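PDB 3OC9: UDP-N-acetylglucosamine pyrophosphorylase from Entamoeba histolytica, which probably catalyses the formation of UDP-N-acetylglucosamine and diphosphate from UTP and N-acetyl-alpha-D-glucosamine 1-phosphate. Local coordinates for residues H53-F58 / S334-S339; S67-T72 / N110-H115. All blocks are in the same frame, centred on the assembly; numbering follows the deposited sequence.

Contact 1: H53-F58 / S334-S339; sequences HPKGMF and SALKNS
Lys-55 and Phe-58 both reach across to a single residue, Leu-336, where the Pro-Lys end of the glycine-rich nucleotidyltransferase signature loop meets the loop that leads into helix 347-364. The signature loop follows strand 36-41 of the GT-A-type Rossmann-like core, and Lys-55 ends the signature sequence, a position that probably lies near the nucleotide-binding site, as in relatives. The polar part is one direct bond, Lys-55 NZ to Leu-336 O at 3.1 Å. The ammonium approaches the carbonyl at a C=O...N angle of 151° and stands 21° out of the carbonyl plane. The lysine chain is bent at its second and fourth torsions, and the fourth turns NZ to the carbonyl oxygen. The stronger partner of NZ is Asp-187, with which it forms a salt bridge; Asp-187 also has a long, weak ion pair with Lys-337, so the two lysines gather round one anion. The apolar part is carried by the leucine branch CD2, which comes to 3.8 Å from Phe-58 CE1 and meets the ring obliquely. Phe-58 has CG anti to its backbone N (chi1 -176°), which directs the ring toward Leu-336, and the leucine side chain crosses the phenylalanine at about a right angle. Val-347 of helix 347-364 touches both apolar side chains. Backbone bonds of Lys-55 with Gly-44 and of Gly-56 with Ala-42 hold the loop folded on itself. A water adds a second bridge, donating to Lys-337 O at 2.8 Å and weakly accepting from Lys-55 NZ at 3.3 Å.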
ATOM      1  N   HIS A  53      10.942 -15.699   1.948  1.00 40.84           N
ATOM      2  CA  HIS A  53      11.137 -14.708   3.025  1.00 38.81           C
ATOM      3  C   HIS A  53      10.034 -13.642   2.875  1.00 36.58           C
ATOM      4  O   HIS A  53       9.419 -13.557   1.802  1.00 36.26           O
ATOM      5  CB  HIS A  53      12.520 -14.038   2.915  1.00 38.95           C
ATOM      6  CG  HIS A  53      13.680 -14.988   3.014  1.00 41.31           C
ATOM      7  ND1 HIS A  53      14.134 -15.490   4.217  1.00 42.60           N
ATOM      8  CD2 HIS A  53      14.488 -15.515   2.060  1.00 42.65           C
ATOM      9  CE1 HIS A  53      15.164 -16.292   4.000  1.00 43.83           C
ATOM     10  NE2 HIS A  53      15.397 -16.327   2.699  1.00 45.64           N
ATOM     11  N   PRO A  54       9.779 -12.822   3.927  1.00 34.51           N
ATOM     12  CA  PRO A  54       8.754 -11.760   3.797  1.00 32.56           C
ATOM     13  C   PRO A  54       9.033 -10.824   2.612  1.00 30.98           C
ATOM     14  O   PRO A  54      10.181 -10.462   2.368  1.00 30.55           O
ATOM     15  CB  PRO A  54       8.870 -10.983   5.116  1.00 32.41           C
ATOM     16  CG  PRO A  54       9.502 -11.929   6.066  1.00 33.59           C
ATOM     17  CD  PRO A  54      10.405 -12.812   5.265  1.00 34.72           C
ATOM     18  N   LYS A  55       7.978 -10.440   1.894  1.00 29.78           N
ATOM     19  CA  LYS A  55       8.094  -9.689   0.636  1.00 28.76           C
ATOM     20  C   LYS A  55       8.909  -8.382   0.734  1.00 26.98           C
ATOM     21  O   LYS A  55       9.604  -8.015  -0.210  1.00 26.82           O
ATOM     22  CB  LYS A  55       6.675  -9.425   0.075  1.00 29.46           C
ATOM     23  CG  LYS A  55       6.594  -8.609  -1.225  1.00 32.47           C
ATOM     24  CD  LYS A  55       6.914  -9.456  -2.445  1.00 36.77           C
ATOM     25  CE  LYS A  55       6.213  -8.923  -3.703  1.00 39.66           C
ATOM     26  NZ  LYS A  55       4.769  -9.317  -3.793  1.00 39.47           N
ATOM     27  N   GLY A  56       8.828  -7.677   1.866  1.00 25.23           N
ATOM     28  CA  GLY A  56       9.584  -6.425   2.039  1.00 24.28           C
ATOM     29  C   GLY A  56      11.106  -6.570   1.908  1.00 24.22           C
ATOM     30  O   GLY A  56      11.819  -5.595   1.620  1.00 23.65           O
ATOM     31  N   MET A  57      11.606  -7.787   2.127  1.00 24.54           N
ATOM     32  CA  MET A  57      13.057  -8.074   2.064  1.00 25.49           C
ATOM     33  C   MET A  57      13.591  -8.321   0.634  1.00 26.33           C
ATOM     34  O   MET A  57      14.820  -8.453   0.432  1.00 26.35           O
ATOM     35  CB  MET A  57      13.399  -9.267   3.003  1.00 26.05           C
ATOM     36  CG  MET A  57      13.264  -8.913   4.506  1.00 27.82           C
ATOM     37  SD  MET A  57      13.281 -10.326   5.678  1.00 32.11           S
ATOM     38  CE  MET A  57      14.947 -10.930   5.477  1.00 32.32           C
ATOM     39  N   PHE A  58      12.677  -8.397  -0.340  1.00 26.32           N
ATOM     40  CA  PHE A  58      13.021  -8.681  -1.765  1.00 27.05           C
ATOM     41  C   PHE A  58      13.841  -7.575  -2.402  1.00 27.24           C
ATOM     42  O   PHE A  58      13.454  -6.409  -2.340  1.00 25.94           O
ATOM     43  CB  PHE A  58      11.760  -8.924  -2.619  1.00 27.06           C
ATOM     44  CG  PHE A  58      12.069  -9.316  -4.072  1.00 29.51           C
ATOM     45  CD1 PHE A  58      12.095  -8.349  -5.081  1.00 28.62           C
ATOM     46  CD2 PHE A  58      12.372 -10.639  -4.405  1.00 32.10           C
ATOM     47  CE1 PHE A  58      12.385  -8.690  -6.420  1.00 29.21           C
ATOM     48  CE2 PHE A  58      12.681 -11.002  -5.750  1.00 33.03           C
ATOM     49  CZ  PHE A  58      12.670 -10.012  -6.751  1.00 30.56           C
ATOM     50  N   SER A 334       2.303   0.867 -10.012  1.00 23.74           N
ATOM     51  CA  SER A 334       2.993  -0.235 -10.746  1.00 23.74           C
ATOM     52  C   SER A 334       3.343  -1.353  -9.754  1.00 23.74           C
ATOM     53  O   SER A 334       4.223  -1.168  -8.911  1.00 23.40           O
ATOM     54  CB  SER A 334       4.253   0.275 -11.476  1.00 25.08           C
ATOM     55  OG  SER A 334       4.808  -0.725 -12.348  1.00 24.08           O
ATOM     56  N   ALA A 335       2.637  -2.492  -9.834  1.00 23.45           N
ATOM     57  CA  ALA A 335       2.735  -3.548  -8.794  1.00 24.18           C
ATOM     58  C   ALA A 335       3.728  -4.660  -9.138  1.00 25.08           C
ATOM     59  O   ALA A 335       3.877  -4.998 -10.309  1.00 26.25           O
ATOM     60  CB  ALA A 335       1.384  -4.154  -8.513  1.00 24.80           C
ATOM     61  N   LEU A 336       4.366  -5.231  -8.112  1.00 25.79           N
ATOM     62  CA  LEU A 336       5.233  -6.432  -8.268  1.00 26.34           C
ATOM     63  C   LEU A 336       4.563  -7.659  -7.646  1.00 27.26           C
ATOM     64  O   LEU A 336       4.454  -7.753  -6.408  1.00 26.46           O
ATOM     65  CB  LEU A 336       6.621  -6.219  -7.641  1.00 25.97           C
ATOM     66  CG  LEU A 336       7.574  -7.440  -7.667  1.00 26.28           C
ATOM     67  CD1 LEU A 336       7.918  -7.871  -9.101  1.00 25.87           C
ATOM     68  CD2 LEU A 336       8.866  -7.205  -6.844  1.00 25.54           C
ATOM     69  N   LYS A 337       4.119  -8.591  -8.502  1.00 28.52           N
ATOM     70  CA  LYS A 337       3.339  -9.766  -8.077  1.00 30.47           C
ATOM     71  C   LYS A 337       3.832 -11.124  -8.616  1.00 31.79           C
ATOM     72  O   LYS A 337       3.653 -12.158  -7.949  1.00 32.15           O
ATOM     73  CB  LYS A 337       1.858  -9.588  -8.418  1.00 30.79           C
ATOM     74  CG  LYS A 337       1.175  -8.504  -7.589  1.00 34.47           C
ATOM     75  CD  LYS A 337      -0.243  -8.225  -8.039  1.00 41.31           C
ATOM     76  CE  LYS A 337      -1.037  -7.582  -6.911  1.00 42.50           C
ATOM     77  NZ  LYS A 337      -1.302  -8.575  -5.816  1.00 46.22           N
ATOM     78  N   ASN A 338       4.443 -11.115  -9.805  1.00 32.25           N
ATOM     79  CA  ASN A 338       4.804 -12.345 -10.534  1.00 33.39           C
ATOM     80  C   ASN A 338       6.304 -12.453 -10.880  1.00 33.98           C
ATOM     81  O   ASN A 338       7.022 -11.441 -10.960  1.00 33.99           O
ATOM     82  CB  ASN A 338       3.989 -12.441 -11.846  1.00 33.78           C
ATOM     83  CG  ASN A 338       2.483 -12.376 -11.633  1.00 34.37           C
ATOM     84  OD1 ASN A 338       1.909 -13.123 -10.826  1.00 34.89           O
ATOM     85  ND2 ASN A 338       1.822 -11.482 -12.383  1.00 32.37           N
ATOM     86  N   SER A 339       6.779 -13.682 -11.095  1.00 35.30           N
ATOM     87  CA  SER A 339       8.103 -13.919 -11.674  1.00 36.42           C
ATOM     88  C   SER A 339       8.090 -13.574 -13.171  1.00 37.24           C
ATOM     89  O   SER A 339       7.040 -13.234 -13.723  1.00 36.03           O
ATOM     90  CB  SER A 339       8.512 -15.393 -11.494  1.00 37.50           C
ATOM     91  OG  SER A 339       7.687 -16.237 -12.281  1.00 39.96           O
TER
HETATM   92  O   HOH W   1       3.658 -12.105  -5.117  1.00 35.12           O

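Contact 2: S67-T72 / N110-H115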
ATOM      1  N   SER A  67      16.247  -3.158  -1.577  1.00 26.11           N
ATOM      2  CA  SER A  67      15.032  -3.879  -1.162  1.00 25.21           C
ATOM      3  C   SER A  67      13.806  -2.956  -1.125  1.00 23.97           C
ATOM      4  O   SER A  67      13.949  -1.727  -1.072  1.00 23.83           O
ATOM      5  CB  SER A  67      15.194  -4.533   0.223  1.00 25.14           C
ATOM      6  OG  SER A  67      15.264  -3.562   1.265  1.00 25.61           O
ATOM      7  N   ILE A  68      12.617  -3.562  -1.126  1.00 23.20           N
ATOM      8  CA  ILE A  68      11.342  -2.811  -0.984  1.00 22.66           C
ATOM      9  C   ILE A  68      11.340  -2.015   0.342  1.00 21.96           C
ATOM     10  O   ILE A  68      10.994  -0.814   0.362  1.00 21.61           O
ATOM     11  CB  ILE A  68      10.100  -3.766  -1.106  1.00 23.15           C
ATOM     12  CG1 ILE A  68      10.018  -4.396  -2.522  1.00 24.54           C
ATOM     13  CG2 ILE A  68       8.791  -3.044  -0.741  1.00 21.36           C
ATOM     14  CD1 ILE A  68       9.000  -5.555  -2.650  1.00 26.21           C
ATOM     15  N   PHE A  69      11.733  -2.669   1.442  1.00 22.65           N
ATOM     16  CA  PHE A  69      11.852  -1.983   2.750  1.00 21.92           C
ATOM     17  C   PHE A  69      12.815  -0.775   2.708  1.00 22.31           C
ATOM     18  O   PHE A  69      12.514   0.265   3.322  1.00 21.98           O
ATOM     19  CB  PHE A  69      12.291  -2.934   3.888  1.00 22.32           C
ATOM     20  CG  PHE A  69      11.186  -3.847   4.462  1.00 22.28           C
ATOM     21  CD1 PHE A  69       9.843  -3.458   4.516  1.00 23.53           C
ATOM     22  CD2 PHE A  69      11.541  -5.083   5.023  1.00 25.23           C
ATOM     23  CE1 PHE A  69       8.859  -4.312   5.082  1.00 24.95           C
ATOM     24  CE2 PHE A  69      10.575  -5.933   5.601  1.00 26.22           C
ATOM     25  CZ  PHE A  69       9.230  -5.549   5.615  1.00 24.75           C
ATOM     26  N   GLN A  70      13.962  -0.905   2.014  1.00 21.96           N
ATOM     27  CA  GLN A  70      14.915   0.222   1.856  1.00 22.29           C
ATOM     28  C   GLN A  70      14.307   1.426   1.074  1.00 22.03           C
ATOM     29  O   GLN A  70      14.549   2.579   1.459  1.00 21.60           O
ATOM     30  CB  GLN A  70      16.262  -0.223   1.218  1.00 23.85           C
ATOM     31  CG  GLN A  70      17.285   0.955   1.050  1.00 24.81           C
ATOM     32  CD  GLN A  70      18.709   0.507   0.643  1.00 30.33           C
ATOM     33  OE1 GLN A  70      18.995  -0.690   0.491  1.00 31.77           O
ATOM     34  NE2 GLN A  70      19.610   1.484   0.482  1.00 30.54           N
ATOM     35  N   MET A  71      13.560   1.158  -0.010  1.00 21.96           N
ATOM     36  CA  MET A  71      12.826   2.196  -0.782  0.50 22.15           C
ATOM     37  C   MET A  71      11.905   3.038   0.126  1.00 21.39           C
ATOM     38  O   MET A  71      11.934   4.294   0.120  1.00 21.43           O
ATOM     39  CB  MET A  71      11.947   1.563  -1.885  0.50 22.71           C
ATOM     40  CG  MET A  71      12.559   0.455  -2.753  0.50 25.99           C
ATOM     41  SD  MET A  71      12.927   0.933  -4.447  0.50 31.51           S
ATOM     42  CE  MET A  71      14.516   1.717  -4.201  0.50 31.16           C
ATOM     43  N   THR A  72      11.059   2.337   0.894  1.00 20.51           N
ATOM     44  CA  THR A  72      10.142   2.990   1.853  1.00 20.15           C
ATOM     45  C   THR A  72      10.904   3.834   2.901  1.00 19.96           C
ATOM     46  O   THR A  72      10.535   4.985   3.165  1.00 20.41           O
ATOM     47  CB  THR A  72       9.172   1.953   2.533  1.00 20.03           C
ATOM     48  OG1 THR A  72       8.523   1.166   1.518  1.00 20.76           O
ATOM     49  CG2 THR A  72       8.103   2.665   3.408  1.00 19.97           C
ATOM     50  N   ASN A 110      15.335  -8.429  13.179  1.00 27.26           N
ATOM     51  CA  ASN A 110      16.762  -8.648  12.918  0.50 27.45           C
ATOM     52  C   ASN A 110      17.220  -8.009  11.600  1.00 26.99           C
ATOM     53  O   ASN A 110      18.333  -7.471  11.526  1.00 26.86           O
ATOM     54  CB  ASN A 110      17.104 -10.144  12.920  0.50 28.30           C
ATOM     55  CG  ASN A 110      17.176 -10.730  14.321  0.50 29.87           C
ATOM     56  OD1 ASN A 110      17.405 -10.019  15.302  0.50 30.66           O
ATOM     57  ND2 ASN A 110      16.991 -12.040  14.418  0.50 31.59           N
ATOM     58  N   TYR A 111      16.363  -8.056  10.570  1.00 26.18           N
ATOM     59  CA  TYR A 111      16.677  -7.471   9.253  1.00 25.70           C
ATOM     60  C   TYR A 111      16.932  -5.959   9.370  1.00 25.50           C
ATOM     61  O   TYR A 111      17.957  -5.462   8.878  1.00 25.22           O
ATOM     62  CB  TYR A 111      15.582  -7.794   8.207  1.00 25.87           C
ATOM     63  CG  TYR A 111      15.841  -7.199   6.833  1.00 25.24           C
ATOM     64  CD1 TYR A 111      15.225  -6.002   6.440  1.00 25.72           C
ATOM     65  CD2 TYR A 111      16.711  -7.822   5.926  1.00 27.27           C
ATOM     66  CE1 TYR A 111      15.467  -5.439   5.174  1.00 25.36           C
ATOM     67  CE2 TYR A 111      16.971  -7.254   4.657  1.00 28.35           C
ATOM     68  CZ  TYR A 111      16.330  -6.069   4.297  1.00 26.72           C
ATOM     69  OH  TYR A 111      16.565  -5.498   3.066  1.00 29.08           O
ATOM     70  N   PHE A 112      16.041  -5.237  10.061  1.00 24.43           N
ATOM     71  CA  PHE A 112      16.236  -3.786  10.270  1.00 24.03           C
ATOM     72  C   PHE A 112      17.483  -3.443  11.136  1.00 24.56           C
ATOM     73  O   PHE A 112      18.266  -2.541  10.800  1.00 24.24           O
ATOM     74  CB  PHE A 112      14.950  -3.122  10.820  1.00 24.34           C
ATOM     75  CG  PHE A 112      13.913  -2.790   9.748  1.00 22.74           C
ATOM     76  CD1 PHE A 112      13.993  -1.591   9.023  1.00 21.94           C
ATOM     77  CD2 PHE A 112      12.863  -3.671   9.463  1.00 22.55           C
ATOM     78  CE1 PHE A 112      13.020  -1.269   8.024  1.00 22.88           C
ATOM     79  CE2 PHE A 112      11.899  -3.369   8.454  1.00 24.57           C
ATOM     80  CZ  PHE A 112      11.992  -2.157   7.732  1.00 21.11           C
ATOM     81  N   LYS A 113      17.670  -4.164  12.244  1.00 24.73           N
ATOM     82  CA  LYS A 113      18.794  -3.903  13.170  1.00 25.26           C
ATOM     83  C   LYS A 113      20.165  -4.054  12.494  1.00 26.35           C
ATOM     84  O   LYS A 113      21.058  -3.201  12.639  1.00 26.29           O
ATOM     85  CB  LYS A 113      18.684  -4.849  14.381  1.00 25.71           C
ATOM     86  CG  LYS A 113      19.820  -4.770  15.439  1.00 27.29           C
ATOM     87  CD  LYS A 113      19.936  -3.398  16.085  1.00 29.96           C
ATOM     88  CE  LYS A 113      20.836  -3.450  17.330  1.00 30.09           C
ATOM     89  NZ  LYS A 113      21.317  -2.102  17.754  1.00 31.49           N
ATOM     90  N   GLU A 114      20.345  -5.140  11.768  1.00 26.51           N
ATOM     91  CA  GLU A 114      21.658  -5.363  11.137  1.00 27.68           C
ATOM     92  C   GLU A 114      21.922  -4.495   9.890  1.00 27.93           C
ATOM     93  O   GLU A 114      23.068  -4.408   9.419  1.00 28.30           O
ATOM     94  CB  GLU A 114      21.918  -6.860  10.921  1.00 28.36           C
ATOM     95  CG  GLU A 114      21.784  -7.711  12.232  1.00 29.54           C
ATOM     96  CD  GLU A 114      22.831  -7.399  13.346  1.00 30.95           C
ATOM     97  OE1 GLU A 114      23.992  -7.041  13.007  1.00 30.94           O
ATOM     98  OE2 GLU A 114      22.468  -7.549  14.563  1.00 26.57           O
ATOM     99  N   HIS A 115      20.887  -3.802   9.396  1.00 27.57           N
ATOM    100  CA  HIS A 115      21.082  -2.775   8.362  1.00 27.12           C
ATOM    101  C   HIS A 115      21.096  -1.334   8.935  1.00 27.11           C
ATOM    102  O   HIS A 115      21.009  -0.363   8.172  1.00 26.49           O
ATOM    103  CB  HIS A 115      20.049  -2.917   7.210  1.00 27.14           C
ATOM    104  CG  HIS A 115      20.240  -4.138   6.351  1.00 27.73           C
ATOM    105  ND1 HIS A 115      20.972  -4.126   5.176  1.00 29.87           N
ATOM    106  CD2 HIS A 115      19.769  -5.403   6.485  1.00 28.60           C
ATOM    107  CE1 HIS A 115      20.949  -5.332   4.632  1.00 27.90           C
ATOM    108  NE2 HIS A 115      20.223  -6.125   5.405  1.00 31.56           N
TER
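Phe-69 meets two aromatic side chains from the last turns of helix 105-114, Tyr-111 at its edge and Phe-112 over one face, and this aromatic cluster joins that helix to the first turn of helix 68-87 in the Rossmann-like core. The tip of Phe-112 does the touching: its CZ comes to 3.8 Å from Phe-69 CG, while its CE2 lies over the Phe-69 ring, displaced toward the rim. With the centroids 5.1 Å apart and the planes inclined at 44°, the pair is neither a parallel stack nor a T-shaped one. Tyr-111 uses its CE1 corner, which lies in the plane of the Phe-69 ring, 3.9 Å from Phe-69 CD2. Because CG of Tyr-111 is anti to its backbone N (chi1 179°), the ring extends past Phe-69 to the start of the other helix. There Tyr-111 OH and Ser-67 OG share a hydrogen bond of 2.9 Å, the hydroxyl of the serine lying at the edge of the tyrosine ring. Ser-67 is the N-cap of helix 68-87, and its OG accepts from Gln-70 N at 3.1 Å, with an N-H...O angle of 157°. Further out, Leu-98 of strand 95-100 touches both phenylalanines, and the imidazole of His-115 lies with CD2 over one tyrosine face. The oxygen of the buried serine is thus gripped by two bonds, one capping bond from its own helix and one shared with the phenol, which couples the helix start to Tyr-111 beside the aromatic contacts.

Along the chain contact 2 is nested inside contact 1: 53-58, 67-72 and 110-115 follow one another, and 334-339 returns much later to close the loop. The centres of the two contacts lie about 14 Å apart. Helices 68-87 and 105-114 connect the parallel neighbours 36-41, 95-100 and 125-134 in successive beta-alpha-beta crossovers, while 53-58 follows the first of these strands. The contacts touch through probable hydrogen bonds, Gly-56 O to Phe-69 N at 2.9 Å among them, and through Met-57 packing on Tyr-111. The 53-58 end of the signature loop is thus contacted on two fronts, by the helix pair of contact 2 and by the loop 334-339 of contact 1.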